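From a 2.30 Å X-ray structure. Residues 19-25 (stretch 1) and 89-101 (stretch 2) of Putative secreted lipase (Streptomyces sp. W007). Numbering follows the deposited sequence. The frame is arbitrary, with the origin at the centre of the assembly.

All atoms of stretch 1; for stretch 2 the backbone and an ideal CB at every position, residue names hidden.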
ATOM      1  N   ASP A  19       7.480 -12.184 -11.925  1.00 51.63           N
ATOM      2  CA  ASP A  19       8.476 -12.947 -12.646  1.00 52.22           C
ATOM      3  C   ASP A  19       9.717 -12.978 -11.741  1.00 52.46           C
ATOM      4  O   ASP A  19      10.472 -12.000 -11.668  1.00 53.93           O
ATOM      5  CB  ASP A  19       8.760 -12.287 -13.997  1.00 53.87           C
ATOM      6  CG  ASP A  19       9.863 -12.983 -14.789  1.00 57.54           C
ATOM      7  OD1 ASP A  19      10.598 -13.841 -14.234  1.00 58.88           O
ATOM      8  OD2 ASP A  19      10.003 -12.645 -15.982  1.00 59.94           O
ATOM      9  N   TYR A  20       9.925 -14.114 -11.076  1.00 52.16           N
ATOM     10  CA  TYR A  20      11.068 -14.314 -10.169  1.00 54.57           C
ATOM     11  C   TYR A  20      12.443 -14.517 -10.835  1.00 54.95           C
ATOM     12  O   TYR A  20      13.429 -14.686 -10.136  1.00 57.69           O
ATOM     13  CB  TYR A  20      10.760 -15.445  -9.176  1.00 53.76           C
ATOM     14  CG  TYR A  20       9.689 -15.020  -8.189  1.00 56.36           C
ATOM     15  CD1 TYR A  20       8.320 -15.164  -8.485  1.00 55.99           C
ATOM     16  CD2 TYR A  20      10.042 -14.423  -6.975  1.00 57.91           C
ATOM     17  CE1 TYR A  20       7.344 -14.750  -7.586  1.00 57.05           C
ATOM     18  CE2 TYR A  20       9.074 -14.002  -6.069  1.00 59.74           C
ATOM     19  CZ  TYR A  20       7.732 -14.166  -6.373  1.00 58.47           C
ATOM     20  OH  TYR A  20       6.797 -13.735  -5.465  1.00 60.30           O
ATOM     21  N   SER A  21      12.508 -14.495 -12.165  1.00 57.79           N
ATOM     22  CA  SER A  21      13.779 -14.397 -12.880  1.00 59.67           C
ATOM     23  C   SER A  21      14.154 -12.929 -13.172  1.00 59.79           C
ATOM     24  O   SER A  21      15.226 -12.670 -13.722  1.00 61.58           O
ATOM     25  CB  SER A  21      13.721 -15.209 -14.177  1.00 58.56           C
ATOM     26  OG  SER A  21      13.015 -14.503 -15.188  1.00 63.41           O
ATOM     27  N   CYS A  22      13.291 -11.980 -12.793  1.00 57.06           N
ATOM     28  CA  CYS A  22      13.549 -10.555 -13.010  1.00 58.91           C
ATOM     29  C   CYS A  22      14.747 -10.084 -12.180  1.00 56.97           C
ATOM     30  O   CYS A  22      14.927 -10.505 -11.023  1.00 52.47           O
ATOM     31  CB  CYS A  22      12.311  -9.690 -12.687  1.00 60.29           C
ATOM     32  SG  CYS A  22      12.271  -8.078 -13.516  1.00 62.89           S
ATOM     33  N   LYS A  23      15.568  -9.242 -12.812  1.00 54.69           N
ATOM     34  CA  LYS A  23      16.779  -8.674 -12.216  1.00 57.11           C
ATOM     35  C   LYS A  23      16.709  -7.154 -12.396  1.00 51.00           C
ATOM     36  O   LYS A  23      16.758  -6.667 -13.534  1.00 50.68           O
ATOM     37  CB  LYS A  23      18.054  -9.248 -12.870  1.00 59.87           C
ATOM     38  CG  LYS A  23      18.780 -10.294 -12.024  1.00 63.34           C
ATOM     39  CD  LYS A  23      18.101 -11.659 -12.049  1.00 62.77           C
ATOM     40  CE  LYS A  23      18.483 -12.480 -10.826  1.00 63.54           C
ATOM     41  NZ  LYS A  23      17.841 -13.826 -10.839  1.00 63.46           N
ATOM     42  N   PRO A  24      16.550  -6.408 -11.281  1.00 49.02           N
ATOM     43  CA  PRO A  24      16.426  -4.949 -11.341  1.00 50.46           C
ATOM     44  C   PRO A  24      17.577  -4.301 -12.105  1.00 52.66           C
ATOM     45  O   PRO A  24      18.735  -4.612 -11.833  1.00 55.50           O
ATOM     46  CB  PRO A  24      16.472  -4.529  -9.867  1.00 51.60           C
ATOM     47  CG  PRO A  24      15.998  -5.704  -9.113  1.00 51.85           C
ATOM     48  CD  PRO A  24      16.379  -6.918  -9.905  1.00 50.73           C
ATOM     49  N   SER A  25      17.254  -3.414 -13.040  1.00 53.08           N
ATOM     50  CA  SER A  25      18.261  -2.723 -13.826  1.00 51.70           C
ATOM     51  C   SER A  25      18.982  -1.664 -12.988  1.00 55.94           C
ATOM     52  O   SER A  25      18.693  -1.477 -11.799  1.00 49.09           O
ATOM     53  CB  SER A  25      17.612  -2.077 -15.029  1.00 49.47           C
ATOM     54  OG  SER A  25      16.845  -0.986 -14.598  1.00 53.44           O
ATOM     55  N   UNK A  89       8.198 -12.528   5.192  1.00 49.98           N
ATOM     56  CA  UNK A  89       8.610 -13.698   4.376  1.00 49.19           C
ATOM     57  C   UNK A  89       8.647 -13.351   2.879  1.00 47.11           C
ATOM     58  O   UNK A  89       9.599 -13.704   2.162  1.00 47.89           O
ATOM     59  CB  UNK A  89       7.656 -14.871   4.609  1.00 49.19           C
ATOM     60  N   UNK A  90       7.620 -12.645   2.411  1.00 47.46           N
ATOM     61  CA  UNK A  90       7.522 -12.301   0.985  1.00 46.43           C
ATOM     62  C   UNK A  90       8.655 -11.370   0.515  1.00 45.13           C
ATOM     63  O   UNK A  90       9.224 -11.589  -0.559  1.00 49.94           O
ATOM     64  CB  UNK A  90       6.171 -11.639   0.709  1.00 46.43           C
ATOM     65  N   UNK A  91       8.983 -10.344   1.301  1.00 46.42           N
ATOM     66  CA  UNK A  91      10.090  -9.442   0.944  1.00 51.50           C
ATOM     67  C   UNK A  91      11.432 -10.201   0.917  1.00 50.64           C
ATOM     68  O   UNK A  91      12.218 -10.013  -0.007  1.00 50.45           O
ATOM     69  CB  UNK A  91      10.164  -8.278   1.934  1.00 51.50           C
ATOM     70  N   UNK A  92      11.677 -11.047   1.919  1.00 53.47           N
ATOM     71  CA  UNK A  92      12.892 -11.888   1.958  1.00 56.52           C
ATOM     72  C   UNK A  92      13.002 -12.735   0.688  1.00 55.57           C
ATOM     73  O   UNK A  92      14.051 -12.772   0.053  1.00 52.85           O
ATOM     74  CB  UNK A  92      12.881 -12.794   3.191  1.00 56.52           C
ATOM     75  N   UNK A  93      11.895 -13.359   0.303  1.00 56.28           N
ATOM     76  CA  UNK A  93      11.812 -14.186  -0.913  1.00 58.61           C
ATOM     77  C   UNK A  93      12.072 -13.414  -2.210  1.00 58.01           C
ATOM     78  O   UNK A  93      12.702 -13.937  -3.143  1.00 59.70           O
ATOM     79  CB  UNK A  93      10.430 -14.837  -0.992  1.00 58.61           C
ATOM     80  N   UNK A  94      11.592 -12.175  -2.273  1.00 57.22           N
ATOM     81  CA  UNK A  94      11.840 -11.303  -3.437  1.00 56.02           C
ATOM     82  C   UNK A  94      13.317 -10.842  -3.481  1.00 54.77           C
ATOM     83  O   UNK A  94      13.927 -10.761  -4.562  1.00 52.97           O
ATOM     84  CB  UNK A  94      10.912 -10.088  -3.391  1.00 56.02           C
ATOM     85  N   UNK A  95      13.874 -10.525  -2.315  1.00 53.37           N
ATOM     86  CA  UNK A  95      15.289 -10.133  -2.224  1.00 57.40           C
ATOM     87  C   UNK A  95      16.236 -11.319  -2.483  1.00 57.68           C
ATOM     88  O   UNK A  95      17.169 -11.187  -3.280  1.00 59.35           O
ATOM     89  CB  UNK A  95      15.576  -9.536  -0.845  1.00 57.40           C
ATOM     90  N   UNK A  96      15.962 -12.473  -1.861  1.00 60.44           N
ATOM     91  CA  UNK A  96      16.706 -13.729  -2.129  1.00 60.83           C
ATOM     92  C   UNK A  96      16.775 -14.056  -3.623  1.00 57.62           C
ATOM     93  O   UNK A  96      17.796 -14.523  -4.084  1.00 65.68           O
ATOM     94  CB  UNK A  96      16.053 -14.896  -1.386  1.00 60.83           C
ATOM     95  N   UNK A  97      15.706 -13.781  -4.371  1.00 55.18           N
ATOM     96  CA  UNK A  97      15.630 -14.095  -5.804  1.00 54.31           C
ATOM     97  C   UNK A  97      16.247 -13.033  -6.722  1.00 54.00           C
ATOM     98  O   UNK A  97      16.961 -13.361  -7.677  1.00 54.89           O
ATOM     99  CB  UNK A  97      14.165 -14.296  -6.196  1.00 54.31           C
ATOM    100  N   UNK A  98      15.948 -11.765  -6.457  1.00 54.74           N
ATOM    101  CA  UNK A  98      16.447 -10.667  -7.297  1.00 55.60           C
ATOM    102  C   UNK A  98      17.921 -10.404  -7.063  1.00 56.29           C
ATOM    103  O   UNK A  98      18.620  -9.971  -7.976  1.00 58.72           O
ATOM    104  CB  UNK A  98      15.650  -9.388  -7.032  1.00 55.60           C
ATOM    105  N   UNK A  99      18.368 -10.633  -5.828  1.00 57.33           N
ATOM    106  CA  UNK A  99      19.698 -10.238  -5.390  1.00 58.35           C
ATOM    107  C   UNK A  99      19.773  -8.865  -4.732  1.00 60.27           C
ATOM    108  O   UNK A  99      20.748  -8.581  -4.042  1.00 61.92           O
ATOM    109  CB  UNK A  99      20.648 -10.266  -6.589  1.00 58.35           C
ATOM    110  N   UNK A 100      18.760  -8.014  -4.915  1.00 59.13           N
ATOM    111  CA  UNK A 100      18.839  -6.626  -4.454  1.00 55.04           C
ATOM    112  C   UNK A 100      18.945  -6.526  -2.928  1.00 53.18           C
ATOM    113  O   UNK A 100      18.490  -7.420  -2.214  1.00 55.65           O
ATOM    114  CB  UNK A 100      17.614  -5.847  -4.938  1.00 55.04           C
ATOM    115  N   UNK A 101      19.577  -5.450  -2.428  1.00 51.82           N
ATOM    116  CA  UNK A 101      19.686  -5.261  -0.976  1.00 52.37           C
ATOM    117  C   UNK A 101      18.379  -4.789  -0.311  1.00 54.01           C
ATOM    118  O   UNK A 101      18.151  -5.058   0.870  1.00 53.79           O
ATOM    119  CB  UNK A 101      20.794  -4.248  -0.681  1.00 52.37           C
TER

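Stretch 2 is helical from 89 to 98 and then turns off. Stretch 1 has no regular structure and lies beside the last turns of that helix.

Position 89 has nothing of stretch 1 near its CB, so the choice is open. It is V89. At position 90 the CB is also out of reach, and CA-to-CB points sideways. A long side chain could still travel to the Y20 hydroxyl; a short one could not. It is F90, with chi1 in t, and its CE1 lies 3.3 Å from Y20 OH. Positions 91 and 92 see nothing of stretch 1, and many residues would suit. They are V91 and D92.

At position 93 the ideal CB lies 5.3 Å from Y20 CE2. A flexible chain with an aliphatic start would fit beside the ring. It is K93, whose CG comes within 4.5 Å of Y20 CE2.

Position 94 points sideways, its ideal CB 5.1 Å from Y20 CE2. A modest apolar residue could close the gap. It is V94; CG2 packs 4.2 Å from Y20 CE2.

Positions 95 and 96 are beyond reach of stretch 1. They are L95 and D96.

Position 97 points toward stretch 1, with its ideal CB 4.0 Å from Y20 O. The tyrosine ring is also close, so a small side chain suits. It is A97. Its CB meets the ring edge, 4.2 Å from Y20 CD2. Its carbonyl O accepts a weak hydrogen bond from K23 NZ at 3.3 Å, made by the lysine reaching back to the helix end.

Position 98 has its ideal CB 3.9 Å from P24 CD and 4.2 Å from C22 O. Small or beta-branched residues would suit, such as alanine, serine, valine or threonine. It is T98. CB packs 3.8 Å from P24 CD, and CG2 lies 3.7 Å from C22 O. OG1 turns to its own helix, donating to V94 O at 2.7 Å.

Position 99 leaves the helix with positive phi. At these angles a CB would jam against the preceding carbonyl O, which calls for glycine. It is G99.

Position 100 points toward stretch 1, its ideal CB 4.5 Å from P24 CG. A small apolar residue suits. It is A100, packed on the proline ring. Its N gives T98 OG1 a weak hydrogen bond.

Position 101 is out of reach. Its phi of -76° permits proline among others, and it is P101.

Stretch 2, residues 89-101: VFVDKVLDATGAP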
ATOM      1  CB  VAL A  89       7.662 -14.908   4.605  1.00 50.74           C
ATOM      2  CG1 VAL A  89       7.873 -16.003   3.562  1.00 47.85           C
ATOM      3  CG2 VAL A  89       7.836 -15.468   6.014  1.00 49.40           C
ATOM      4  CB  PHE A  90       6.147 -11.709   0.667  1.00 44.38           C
ATOM      5  CG  PHE A  90       5.887 -11.525  -0.804  1.00 43.83           C
ATOM      6  CD1 PHE A  90       5.381 -12.559  -1.564  1.00 42.19           C
ATOM      7  CD2 PHE A  90       6.154 -10.305  -1.429  1.00 44.53           C
ATOM      8  CE1 PHE A  90       5.133 -12.392  -2.917  1.00 42.43           C
ATOM      9  CE2 PHE A  90       5.902 -10.128  -2.776  1.00 42.85           C
ATOM     10  CZ  PHE A  90       5.391 -11.178  -3.524  1.00 43.98           C
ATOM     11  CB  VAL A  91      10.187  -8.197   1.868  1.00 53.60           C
ATOM     12  CG1 VAL A  91      11.451  -7.388   1.569  1.00 55.44           C
ATOM     13  CG2 VAL A  91       8.968  -7.300   1.703  1.00 53.43           C
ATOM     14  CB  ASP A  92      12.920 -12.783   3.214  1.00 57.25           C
ATOM     15  CG  ASP A  92      13.140 -11.988   4.518  1.00 60.65           C
ATOM     16  OD1 ASP A  92      13.758 -10.905   4.486  1.00 64.71           O
ATOM     17  OD2 ASP A  92      12.699 -12.453   5.595  1.00 68.13           O
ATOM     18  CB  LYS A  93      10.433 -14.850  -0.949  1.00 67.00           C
ATOM     19  CG  LYS A  93      10.128 -15.773  -2.122  1.00 71.18           C
ATOM     20  CD  LYS A  93       8.709 -16.332  -2.024  1.00 75.84           C
ATOM     21  CE  LYS A  93       8.457 -17.007  -0.676  1.00 78.84           C
ATOM     22  NZ  LYS A  93       7.355 -18.002  -0.721  1.00 82.43           N
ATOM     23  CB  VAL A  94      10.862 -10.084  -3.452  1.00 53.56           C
ATOM     24  CG1 VAL A  94      11.220  -9.079  -4.536  1.00 52.78           C
ATOM     25  CG2 VAL A  94       9.420 -10.539  -3.647  1.00 53.85           C
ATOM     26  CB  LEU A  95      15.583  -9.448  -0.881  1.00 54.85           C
ATOM     27  CG  LEU A  95      14.834  -8.119  -0.667  1.00 53.79           C
ATOM     28  CD1 LEU A  95      15.213  -7.472   0.664  1.00 52.55           C
ATOM     29  CD2 LEU A  95      15.070  -7.147  -1.814  1.00 52.61           C
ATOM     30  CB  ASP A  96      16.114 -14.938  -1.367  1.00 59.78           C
ATOM     31  CG  ASP A  96      16.347 -14.873   0.155  1.00 67.42           C
ATOM     32  OD1 ASP A  96      17.069 -13.973   0.643  1.00 69.71           O
ATOM     33  OD2 ASP A  96      15.791 -15.731   0.881  1.00 72.18           O
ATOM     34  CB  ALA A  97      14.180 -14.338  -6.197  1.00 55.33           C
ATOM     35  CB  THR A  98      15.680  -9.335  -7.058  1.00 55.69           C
ATOM     36  OG1 THR A  98      15.678  -8.995  -5.654  1.00 50.18           O
ATOM     37  CG2 THR A  98      14.254  -9.448  -7.584  1.00 54.87           C
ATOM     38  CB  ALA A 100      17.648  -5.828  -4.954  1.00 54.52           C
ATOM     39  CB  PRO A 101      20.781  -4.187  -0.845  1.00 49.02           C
ATOM     40  CG  PRO A 101      20.744  -3.430  -2.121  1.00 49.79           C
ATOM     41  CD  PRO A 101      20.283  -4.389  -3.183  1.00 51.24           C
TER
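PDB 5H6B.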